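Local structure of peptidase M16 inactive domain family protein (Pseudomonas fluorescens, 3GWB) at residues A[18-26]-A[194-202]. The protein is a peptidase M16 family protein containing an inactive-domain module, possibly a metal-binding hydrolase by family resemblance. Numbering follows the deposited sequence.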
# COMPACT_ATOMS: atom_id res chain seq x y z
N SER A 18 -14.11 -31.74 -5.92
CA SER A 18 -14.05 -31.53 -4.49
C SER A 18 -13.02 -32.47 -3.89
O SER A 18 -12.72 -33.52 -4.47
CB SER A 18 -15.42 -31.79 -3.85
OG SER A 18 -16.36 -30.82 -4.29
N THR A 19 -12.45 -32.10 -2.75
CA THR A 19 -11.47 -32.96 -2.09
C THR A 19 -12.23 -33.86 -1.11
O THR A 19 -13.44 -33.68 -0.89
CB THR A 19 -10.46 -32.14 -1.27
OG1 THR A 19 -11.14 -31.45 -0.22
CG2 THR A 19 -9.72 -31.14 -2.16
N ALA A 20 -11.53 -34.82 -0.52
CA ALA A 20 -12.16 -35.73 0.43
C ALA A 20 -12.71 -35.02 1.66
O ALA A 20 -13.53 -35.58 2.38
CB ALA A 20 -11.16 -36.81 0.86
N GLU A 21 -12.25 -33.78 1.91
CA GLU A 21 -12.73 -33.00 3.06
C GLU A 21 -13.91 -32.12 2.70
O GLU A 21 -14.43 -31.40 3.55
CB GLU A 21 -11.63 -32.07 3.61
CG GLU A 21 -10.52 -32.74 4.37
CD GLU A 21 -9.70 -33.64 3.48
OE1 GLU A 21 -9.50 -33.27 2.30
OE2 GLU A 21 -9.26 -34.70 3.97
N GLY A 22 -14.33 -32.16 1.45
CA GLY A 22 -15.46 -31.35 1.02
C GLY A 22 -15.08 -29.97 0.53
O GLY A 22 -15.94 -29.11 0.37
N ALA A 23 -13.80 -29.74 0.28
CA ALA A 23 -13.36 -28.43 -0.22
C ALA A 23 -13.65 -28.32 -1.72
O ALA A 23 -13.43 -29.26 -2.49
CB ALA A 23 -11.87 -28.23 0.05
N LYS A 24 -14.16 -27.16 -2.14
CA LYS A 24 -14.45 -26.95 -3.54
C LYS A 24 -13.16 -26.51 -4.24
O LYS A 24 -12.52 -25.56 -3.81
CB LYS A 24 -15.50 -25.85 -3.70
CG LYS A 24 -16.76 -26.07 -2.88
CD LYS A 24 -17.70 -24.87 -2.98
CE LYS A 24 -18.20 -24.67 -4.41
NZ LYS A 24 -18.95 -25.87 -4.88
N VAL A 25 -12.80 -27.21 -5.31
CA VAL A 25 -11.60 -26.87 -6.07
C VAL A 25 -11.92 -26.38 -7.49
O VAL A 25 -12.74 -26.98 -8.20
CB VAL A 25 -10.65 -28.10 -6.21
CG1 VAL A 25 -9.37 -27.69 -6.91
CG2 VAL A 25 -10.35 -28.70 -4.85
N LEU A 26 -11.30 -25.28 -7.91
CA LEU A 26 -11.48 -24.76 -9.27
C LEU A 26 -10.09 -24.57 -9.85
O LEU A 26 -9.20 -24.01 -9.19
CB LEU A 26 -12.26 -23.45 -9.28
CG LEU A 26 -13.75 -23.58 -9.00
CD1 LEU A 26 -14.00 -23.77 -7.50
CD2 LEU A 26 -14.46 -22.33 -9.50
N ALA A 194 -11.56 -27.35 6.46
CA ALA A 194 -11.52 -27.69 5.05
C ALA A 194 -12.88 -27.61 4.35
O ALA A 194 -12.97 -27.20 3.19
CB ALA A 194 -10.92 -29.08 4.88
N GLY A 195 -13.94 -28.01 5.04
CA GLY A 195 -15.26 -27.96 4.44
C GLY A 195 -15.76 -26.54 4.23
O GLY A 195 -16.76 -26.33 3.55
N ASN A 196 -15.05 -25.57 4.80
CA ASN A 196 -15.44 -24.16 4.72
C ASN A 196 -14.55 -23.35 3.77
O ASN A 196 -14.57 -22.11 3.80
CB ASN A 196 -15.38 -23.54 6.13
CG ASN A 196 -16.17 -22.26 6.24
OD1 ASN A 196 -17.33 -22.20 5.85
ND2 ASN A 196 -15.54 -21.22 6.80
N VAL A 197 -13.78 -24.02 2.94
CA VAL A 197 -12.88 -23.32 2.03
C VAL A 197 -13.06 -23.62 0.55
O VAL A 197 -13.53 -24.69 0.16
CB VAL A 197 -11.40 -23.61 2.39
CG1 VAL A 197 -11.02 -25.01 1.91
CG2 VAL A 197 -10.48 -22.54 1.77
N VAL A 198 -12.68 -22.65 -0.28
CA VAL A 198 -12.72 -22.79 -1.73
C VAL A 198 -11.25 -22.76 -2.15
O VAL A 198 -10.53 -21.85 -1.75
CB VAL A 198 -13.44 -21.62 -2.42
CG1 VAL A 198 -13.26 -21.74 -3.94
CG2 VAL A 198 -14.92 -21.65 -2.07
N ILE A 199 -10.83 -23.73 -2.94
CA ILE A 199 -9.44 -23.80 -3.40
C ILE A 199 -9.37 -23.47 -4.88
O ILE A 199 -9.86 -24.22 -5.71
CB ILE A 199 -8.86 -25.21 -3.16
CG1 ILE A 199 -8.86 -25.52 -1.66
CG2 ILE A 199 -7.45 -25.32 -3.72
CD1 ILE A 199 -8.58 -26.98 -1.36
N ALA A 200 -8.76 -22.33 -5.21
CA ALA A 200 -8.63 -21.90 -6.60
C ALA A 200 -7.17 -21.97 -7.03
O ALA A 200 -6.29 -21.50 -6.31
CB ALA A 200 -9.16 -20.47 -6.74
N LEU A 201 -6.93 -22.54 -8.19
CA LEU A 201 -5.58 -22.72 -8.72
C LEU A 201 -5.47 -22.33 -10.18
O LEU A 201 -6.29 -22.75 -10.99
CB LEU A 201 -5.15 -24.19 -8.60
CG LEU A 201 -4.46 -24.72 -7.35
CD1 LEU A 201 -4.40 -26.25 -7.43
CD2 LEU A 201 -3.04 -24.13 -7.27
N VAL A 202 -4.45 -21.54 -10.52
CA VAL A 202 -4.24 -21.14 -11.90
C VAL A 202 -2.76 -21.09 -12.24
O VAL A 202 -1.97 -20.44 -11.53
CB VAL A 202 -4.83 -19.74 -12.19
CG1 VAL A 202 -4.61 -19.40 -13.64
CG2 VAL A 202 -6.32 -19.70 -11.86
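Lys24 O accepts a hydrogen bond from Ile199 N at 2.6 Å with an N-H...O angle of 177°, the straightest of the backbone bonds that pair 24-26 with 197-202. Leu26 straddles Ala200, its N donating to Ile199 O at 2.8 Å and its O accepting from Leu201 N, the pattern that marks a parallel pair. At the start of the strand the bond from Lys24 N to Val197 O is weak, stretched to 3.4 Å. The strand axes run in the same direction, 16° apart; these are inner strands of the mixed N-terminal sheet, with 15-18 beyond one and 35-42 beyond the other. Apolar contacts occupy both faces. On the face where Val25 packs on Ala214 of helix 207-220, Ile199 CG1 stands anti to its own carbonyl carbon (chi1 -62°), and the extended chain beyond it carries CD1 to 3.8 Å from Ala23 CB. On the face bearing Leu26 and Val198, Leu26 CD1 meets Val198 CG1 at 4.2 Å. Before the strands, Glu21 in the type I turn Thr19-Gly22 rests CB on Ala194 CB, a tight 3.3 Å; its OE1 is hydrogen-bonded to Ser218 OG. Thr19 OG1 is also hydrogen-bonded to Ser218 OG and accepts Ala23 N, just past the turn, at 3.2 Å.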